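Local coordinates for protein adenosine kinase, putative (Trypanosoma brucei, PDB 3OTX) that probably catalyses the magnesium-dependent transfer of phosphate from ATP to adenosine, yielding AMP in purine salvage, as a member of the PfkB carbohydrate kinase family, at residues I92-R96 / Y97-L101; V242-I245 / A246-V250; A155-R158 / A159-S163. The protein carries 1 engineered substitution. One frame throughout, in Å; residues are numbered along the deposited sequence.

Contact 1 (I92-R96 / Y97-L101)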
loop_
_atom_site.group_PDB
_atom_site.type_symbol
_atom_site.label_atom_id
_atom_site.label_comp_id
_atom_site.label_asym_id
_atom_site.label_seq_id
_atom_site.Cartn_x
_atom_site.Cartn_y
_atom_site.Cartn_z
ATOM N N ILE A 92 -1.572 16.828 -1.143
ATOM C CA ILE A 92 -2.741 17.164 -0.345
ATOM C C ILE A 92 -3.108 18.612 -0.605
ATOM O O ILE A 92 -2.385 19.322 -1.335
ATOM C CB ILE A 92 -2.470 17.036 1.179
ATOM C CG1 ILE A 92 -1.284 17.933 1.636
ATOM C CG2 ILE A 92 -2.229 15.589 1.585
ATOM C CD1 ILE A 92 -1.074 17.997 3.156
ATOM N N ALA A 93 -4.228 19.032 -0.037
ATOM C CA ALA A 93 -4.552 20.453 0.083
ATOM C C ALA A 93 -4.306 20.910 1.509
ATOM O O ALA A 93 -4.268 20.088 2.427
ATOM C CB ALA A 93 -6.027 20.735 -0.352
ATOM N N ASP A 94 -4.170 22.224 1.706
ATOM C CA ASP A 94 -4.015 22.788 3.070
ATOM C C ASP A 94 -5.399 23.002 3.681
ATOM O O ASP A 94 -5.796 24.118 4.068
ATOM C CB ASP A 94 -3.204 24.089 3.028
ATOM C CG ASP A 94 -2.751 24.548 4.405
ATOM O OD1 ASP A 94 -2.510 23.694 5.286
ATOM O OD2 ASP A 94 -2.642 25.777 4.611
ATOM N N ASP A 95 -6.154 21.916 3.717
ATOM C CA ASP A 95 -7.469 21.886 4.298
ATOM C C ASP A 95 -7.496 21.011 5.546
ATOM O O ASP A 95 -6.445 20.516 5.997
ATOM C CB ASP A 95 -8.503 21.471 3.254
ATOM C CG ASP A 95 -8.239 20.095 2.646
ATOM O OD1 ASP A 95 -7.362 19.340 3.134
ATOM O OD2 ASP A 95 -8.922 19.776 1.655
ATOM N N ARG A 96 -8.676 20.876 6.158
ATOM C CA ARG A 96 -8.762 20.143 7.417
ATOM C C ARG A 96 -8.235 18.723 7.265
ATOM O O ARG A 96 -7.391 18.285 8.067
ATOM C CB ARG A 96 -10.195 20.184 7.957
ATOM C CG ARG A 96 -10.433 19.316 9.184
ATOM C CD ARG A 96 -9.714 19.793 10.424
ATOM N NE ARG A 96 -9.755 18.785 11.481
ATOM C CZ ARG A 96 -9.171 18.922 12.666
ATOM N NH1 ARG A 96 -8.517 20.031 12.952
ATOM N NH2 ARG A 96 -9.247 17.947 13.564
ATOM N N TYR A 97 -8.669 18.010 6.217
ATOM C CA TYR A 97 -8.196 16.627 6.008
ATOM C C TYR A 97 -6.688 16.566 5.776
ATOM O O TYR A 97 -6.007 15.716 6.365
ATOM C CB TYR A 97 -8.890 15.964 4.801
ATOM C CG TYR A 97 -10.314 15.544 5.009
ATOM C CD1 TYR A 97 -11.010 15.913 6.155
ATOM C CD2 TYR A 97 -10.992 14.842 4.020
ATOM C CE1 TYR A 97 -12.384 15.568 6.320
ATOM C CE2 TYR A 97 -12.333 14.478 4.177
ATOM C CZ TYR A 97 -13.010 14.840 5.317
ATOM O OH TYR A 97 -14.313 14.465 5.460
ATOM N N GLY A 98 -6.169 17.474 4.941
ATOM C CA GLY A 98 -4.733 17.517 4.634
ATOM C C GLY A 98 -3.907 17.778 5.886
ATOM O O GLY A 98 -2.893 17.101 6.101
ATOM N N LYS A 99 -4.360 18.735 6.700
ATOM C CA LYS A 99 -3.616 19.067 7.920
ATOM C C LYS A 99 -3.573 17.861 8.853
ATOM O O LYS A 99 -2.540 17.585 9.472
ATOM C CB LYS A 99 -4.214 20.250 8.636
ATOM C CG LYS A 99 -4.033 21.581 7.898
ATOM C CD LYS A 99 -4.915 22.672 8.602
ATOM C CE LYS A 99 -4.950 23.978 7.798
ATOM N NZ LYS A 99 -3.609 24.633 7.720
ATOM N N VAL A 100 -4.700 17.166 8.979
ATOM C CA VAL A 100 -4.765 15.957 9.828
ATOM C C VAL A 100 -3.896 14.816 9.313
ATOM O O VAL A 100 -3.200 14.175 10.112
ATOM C CB VAL A 100 -6.235 15.481 10.042
ATOM C CG1 VAL A 100 -6.261 14.066 10.620
ATOM C CG2 VAL A 100 -6.975 16.477 10.944
ATOM N N LEU A 101 -3.883 14.573 8.007
ATOM C CA LEU A 101 -3.059 13.508 7.447
ATOM C C LEU A 101 -1.598 13.830 7.699
ATOM O O LEU A 101 -0.797 12.962 8.111
ATOM C CB LEU A 101 -3.298 13.368 5.945
ATOM C CG LEU A 101 -4.683 12.859 5.524
ATOM C CD1 LEU A 101 -4.885 13.099 4.041
ATOM C CD2 LEU A 101 -4.772 11.363 5.810
#
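V100 CG2 lies over one face of the R96 guanidinium, 3.5 Å above its plane and offset toward the rim, and comes within 3.7 Å of R96 NE. The Y97 ring has near its plane, at the edge, the carbonyl carbon of R96, the residue just before it in the chain; its side chain leans on S122 and A124 of strand 122-130. D95 is the N-cap of helix 96-108. With chi1 at 59° its CG stands between its own backbone N and carbonyl carbon, and OD1 accepts from G98 N at 2.9 Å; S122 OG bonds to the same OD1. The carbonyl D95 O opens the helical bonding by accepting from K99 N at 2.8 Å. Outside the cap, K99 turns at its last torsion (chi4 -65°) to set NZ 2.8 Å from D94 OD1, a salt bridge entering from above the carboxylate plane. On the strand side of the turn, G98 CA makes a C-H...O contact with A93 O (3.4 Å), and I92 CD1 rests 3.6 Å from G98 O. Two partners thus grip D95 OD1, and its negative charge next to the helix N terminus is probably stabilised by the helix dipole.

Contact 2 (V242-I245 / A246-V250)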
loop_
_atom_site.group_PDB
_atom_site.type_symbol
_atom_site.label_atom_id
_atom_site.label_comp_id
_atom_site.label_asym_id
_atom_site.label_seq_id
_atom_site.Cartn_x
_atom_site.Cartn_y
_atom_site.Cartn_z
ATOM N N VAL A 242 -1.260 -20.092 -6.675
ATOM C CA VAL A 242 -0.490 -18.942 -6.230
ATOM C C VAL A 242 1.012 -19.192 -6.250
ATOM O O VAL A 242 1.791 -18.294 -6.614
ATOM C CB VAL A 242 -0.975 -18.469 -4.835
ATOM C CG1 VAL A 242 -0.166 -17.286 -4.335
ATOM C CG2 VAL A 242 -2.477 -18.127 -4.904
ATOM N N GLU A 243 1.429 -20.403 -5.879
ATOM C CA GLU A 243 2.843 -20.751 -5.950
ATOM C C GLU A 243 3.335 -20.648 -7.397
ATOM O O GLU A 243 4.390 -20.080 -7.641
ATOM C CB GLU A 243 3.115 -22.143 -5.377
ATOM C CG GLU A 243 3.064 -22.133 -3.853
ATOM C CD GLU A 243 3.513 -23.455 -3.246
ATOM O OE1 GLU A 243 4.404 -24.123 -3.815
ATOM O OE2 GLU A 243 2.963 -23.818 -2.191
ATOM N N GLU A 244 2.562 -21.168 -8.339
ATOM C CA GLU A 244 2.965 -21.147 -9.762
ATOM C C GLU A 244 2.974 -19.714 -10.300
ATOM O O GLU A 244 3.886 -19.318 -11.014
ATOM C CB GLU A 244 2.057 -22.068 -10.605
ATOM C CG GLU A 244 2.364 -22.093 -12.103
ATOM C CD GLU A 244 3.772 -22.593 -12.418
ATOM O OE1 GLU A 244 4.411 -23.228 -11.549
ATOM O OE2 GLU A 244 4.237 -22.316 -13.540
ATOM N N ILE A 245 1.974 -18.920 -9.921
ATOM C CA ILE A 245 1.945 -17.506 -10.322
ATOM C C ILE A 245 3.191 -16.784 -9.826
ATOM O O ILE A 245 3.819 -16.023 -10.578
ATOM C CB ILE A 245 0.633 -16.816 -9.863
ATOM C CG1 ILE A 245 -0.569 -17.538 -10.485
ATOM C CG2 ILE A 245 0.607 -15.334 -10.268
ATOM C CD1 ILE A 245 -1.927 -17.177 -9.849
ATOM N N ALA A 246 3.560 -17.016 -8.569
ATOM C CA ALA A 246 4.781 -16.434 -8.005
ATOM C C ALA A 246 6.053 -16.873 -8.765
ATOM O O ALA A 246 6.886 -16.023 -9.104
ATOM C CB ALA A 246 4.895 -16.719 -6.494
ATOM N N ARG A 247 6.178 -18.175 -9.048
ATOM C CA ARG A 247 7.297 -18.722 -9.821
ATOM C C ARG A 247 7.418 -17.977 -11.143
ATOM O O ARG A 247 8.510 -17.521 -11.527
ATOM C CB ARG A 247 7.028 -20.218 -10.077
ATOM C CG ARG A 247 8.149 -21.020 -10.706
ATOM C CD ARG A 247 7.803 -22.518 -10.597
ATOM N NE ARG A 247 8.015 -23.022 -9.237
ATOM C CZ ARG A 247 7.084 -23.534 -8.428
ATOM N NH1 ARG A 247 5.809 -23.665 -8.804
ATOM N NH2 ARG A 247 7.444 -23.939 -7.220
ATOM N N ARG A 248 6.301 -17.859 -11.846
ATOM C CA ARG A 248 6.309 -17.203 -13.159
ATOM C C ARG A 248 6.572 -15.674 -13.056
ATOM O O ARG A 248 7.175 -15.073 -13.955
ATOM C CB ARG A 248 5.011 -17.473 -13.915
ATOM C CG ARG A 248 4.706 -18.916 -14.206
ATOM C CD ARG A 248 3.418 -19.026 -14.978
ATOM N NE ARG A 248 2.981 -20.413 -15.107
ATOM C CZ ARG A 248 1.992 -20.822 -15.891
ATOM N NH1 ARG A 248 1.327 -19.946 -16.637
ATOM N NH2 ARG A 248 1.674 -22.108 -15.938
ATOM N N ALA A 249 6.121 -15.026 -11.990
ATOM C CA ALA A 249 6.378 -13.577 -11.862
ATOM C C ALA A 249 7.851 -13.348 -11.600
ATOM O O ALA A 249 8.383 -12.274 -11.882
ATOM C CB ALA A 249 5.539 -12.994 -10.723
ATOM N N VAL A 250 8.519 -14.361 -11.062
ATOM C CA VAL A 250 9.953 -14.259 -10.843
ATOM C C VAL A 250 10.700 -14.316 -12.175
ATOM O O VAL A 250 11.551 -13.458 -12.440
ATOM C CB VAL A 250 10.478 -15.324 -9.847
ATOM C CG1 VAL A 250 12.008 -15.432 -9.908
ATOM C CG2 VAL A 250 9.994 -14.987 -8.428
HETATM O O HOH W 1 3.806 -25.285 -6.857
#
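E244 reaches forward along helix 242-251 to R247 and R248, making a salt-bridge network of i to i+3 and i to i+4 pairs on one alpha-helix of this PfkB-family kinase. The charged bonds divide the carboxylate between its oxygens. E244 OE1 takes R247 NH1 at 3.1 Å, nearly along the C-O bond, whereas E244 OE2 offers its anti lone pair to R248 NE at 2.8 Å in an almost straight bond of 177°. Both oxygens lie in the plane of the guanidinium they serve, yet the carboxylate is turned 33° from that of R247 and 82° from that of R248. The bend of E244 at chi2 turns its carboxylate along the helix toward the next turn, where the straight R248 chain carries NE alongside OE2. Two guanidiniums at one carboxylate would probably favour its ionised form, and R248 also makes a cation-pi contact with W237.

Water-mediated bonding adds a looser link, a water that accepts from R247 NH1 at 3.2 Å and donates weakly to E243 OE1.

Apolar contacts place the buried side of the helix against the large sheet: V242 and I245 touch F265, A246 touches V273 and A275, and A249 touches V263.

Backbone bonds form the regular ladder, A246 N to V242 O, R247 N to E243 O, R248 N to E244 O and A249 N to I245 O. The methyl A246 CB lies 3.5 Å from V242 O, beside the carbonyl that its own N-H bonds.

Contact 3 (A155-R158 / A159-S163)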
loop_
_atom_site.group_PDB
_atom_site.type_symbol
_atom_site.label_atom_id
_atom_site.label_comp_id
_atom_site.label_asym_id
_atom_site.label_seq_id
_atom_site.Cartn_x
_atom_site.Cartn_y
_atom_site.Cartn_z
ATOM N N ALA A 155 13.287 19.002 -1.837
ATOM C CA ALA A 155 12.878 18.124 -0.735
ATOM C C ALA A 155 12.673 16.682 -1.191
ATOM O O ALA A 155 13.102 15.745 -0.505
ATOM C CB ALA A 155 11.620 18.651 -0.060
ATOM N N VAL A 156 12.043 16.509 -2.354
ATOM C CA VAL A 156 11.797 15.173 -2.911
ATOM C C VAL A 156 13.090 14.523 -3.449
ATOM O O VAL A 156 13.358 13.362 -3.193
ATOM C CB VAL A 156 10.680 15.206 -3.963
ATOM C CG1 VAL A 156 10.478 13.818 -4.666
ATOM C CG2 VAL A 156 9.371 15.694 -3.289
ATOM N N VAL A 157 13.897 15.290 -4.170
ATOM C CA VAL A 157 15.148 14.713 -4.715
ATOM C C VAL A 157 16.110 14.359 -3.573
ATOM O O VAL A 157 16.772 13.312 -3.602
ATOM C CB VAL A 157 15.787 15.644 -5.754
ATOM C CG1 VAL A 157 17.154 15.102 -6.184
ATOM C CG2 VAL A 157 14.856 15.790 -6.966
ATOM N N ARG A 158 16.158 15.213 -2.555
ATOM C CA ARG A 158 16.955 14.944 -1.357
ATOM C C ARG A 158 16.489 13.662 -0.703
ATOM O O ARG A 158 17.303 12.800 -0.363
ATOM C CB ARG A 158 16.828 16.121 -0.378
ATOM C CG ARG A 158 17.418 15.868 1.011
ATOM C CD ARG A 158 16.992 16.983 1.965
ATOM N NE ARG A 158 17.507 16.806 3.322
ATOM C CZ ARG A 158 17.321 17.672 4.320
ATOM N NH1 ARG A 158 16.630 18.789 4.123
ATOM N NH2 ARG A 158 17.831 17.422 5.520
ATOM N N ALA A 159 15.183 13.503 -0.554
ATOM C CA ALA A 159 14.657 12.264 0.039
ATOM C C ALA A 159 14.978 11.027 -0.775
ATOM O O ALA A 159 15.348 9.976 -0.216
ATOM C CB ALA A 159 13.142 12.381 0.269
ATOM N N MET A 160 14.861 11.135 -2.097
ATOM C CA MET A 160 15.218 10.011 -2.942
ATOM C C MET A 160 16.729 9.720 -2.841
ATOM O O MET A 160 17.119 8.559 -2.724
ATOM C CB MET A 160 14.838 10.274 -4.389
ATOM C CG MET A 160 13.334 10.232 -4.647
ATOM S SD MET A 160 13.056 10.026 -6.440
ATOM C CE MET A 160 11.258 9.903 -6.449
ATOM N N ASP A 161 17.554 10.762 -2.860
ATOM C CA ASP A 161 19.009 10.546 -2.797
ATOM C C ASP A 161 19.459 9.862 -1.519
ATOM O O ASP A 161 20.427 9.127 -1.539
ATOM C CB ASP A 161 19.811 11.834 -2.988
ATOM C CG ASP A 161 19.764 12.341 -4.425
ATOM O OD1 ASP A 161 19.523 11.516 -5.346
ATOM O OD2 ASP A 161 19.957 13.544 -4.635
ATOM N N GLU A 162 18.737 10.102 -0.417
ATOM C CA GLU A 162 19.149 9.523 0.872
ATOM C C GLU A 162 18.520 8.141 1.169
ATOM O O GLU A 162 18.942 7.438 2.100
ATOM C CB GLU A 162 18.893 10.520 2.013
ATOM C CG GLU A 162 17.433 10.709 2.310
ATOM C CD GLU A 162 17.120 11.938 3.152
ATOM O OE1 GLU A 162 18.042 12.686 3.551
ATOM O OE2 GLU A 162 15.918 12.155 3.398
ATOM N N SER A 163 17.516 7.756 0.376
ATOM C CA SER A 163 16.782 6.491 0.588
ATOM C C SER A 163 17.438 5.338 -0.149
ATOM O O SER A 163 18.129 5.539 -1.178
ATOM C CB SER A 163 15.315 6.637 0.121
ATOM O OG SER A 163 14.675 7.660 0.872
#
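V157 and D161 lie side by side one turn apart on helix 154-162, their side chains pointing the same way and V157 CG1 touching D161 OD2 at 3.6 Å. This is the last stretch of an alpha-helix in the PfkB-family fold, with S163 the first residue to leave helical geometry. On the buried side M160 carries an extended chain beyond CG, which brings its CE within 4.4 Å of V156 CG1. R158 and E162 bear opposite charges but do not form a salt bridge: R158 NE stays 4.2 Å from E162 OE1, and the guanidinium and carboxylate planes stand 66° apart. E162 has CG wedged between its own backbone N and carbonyl carbon (chi1 71°), which lays CG over R158 O at 3.4 Å.

Beneath these side chains runs the main-chain ladder. D161 N bonds to V157 O and M160 N to V156 O, while E162 N reaches R158 O at a poorer angle of 141° as the helix ends.

Farther out, the acidic ends are held by other parts of the chain: E162 OE2 forms a salt bridge with R9, and D161 OD1 one with K186 of helix 177-189. V156 and M160 both rest on Y11 of strand 10-13, and M160 also meets Q182 and A183, so the helix packs on the large sheet and beside helix 177-189. At the C-terminal end, the side-chain hydroxyl of S163 turns back into the last turn, and S163 OG donates to A159 O at 2.6 Å.

In the fold
Followed from the N terminus, contact 1 comes first, then contact 3, then contact 2; they run in series, and none nests in or crosses another. Each is local, between neighbouring stretches of chain, and closes no long loop. Contact 1 joins edge strand 91-92 of the ten-stranded sheet to helix 96-108, next to strands 60-63 and 122-130 of the smaller sheet. Residues 155-163 end a helix that leads into central strand 165-169. Residues 242-250 form a helix against strands 262-267, 270-276 and 279-283 at the other end of the large sheet. Contacts 1 and 2 lie on opposite sides of the chain's centre, their centres about 40 Å apart.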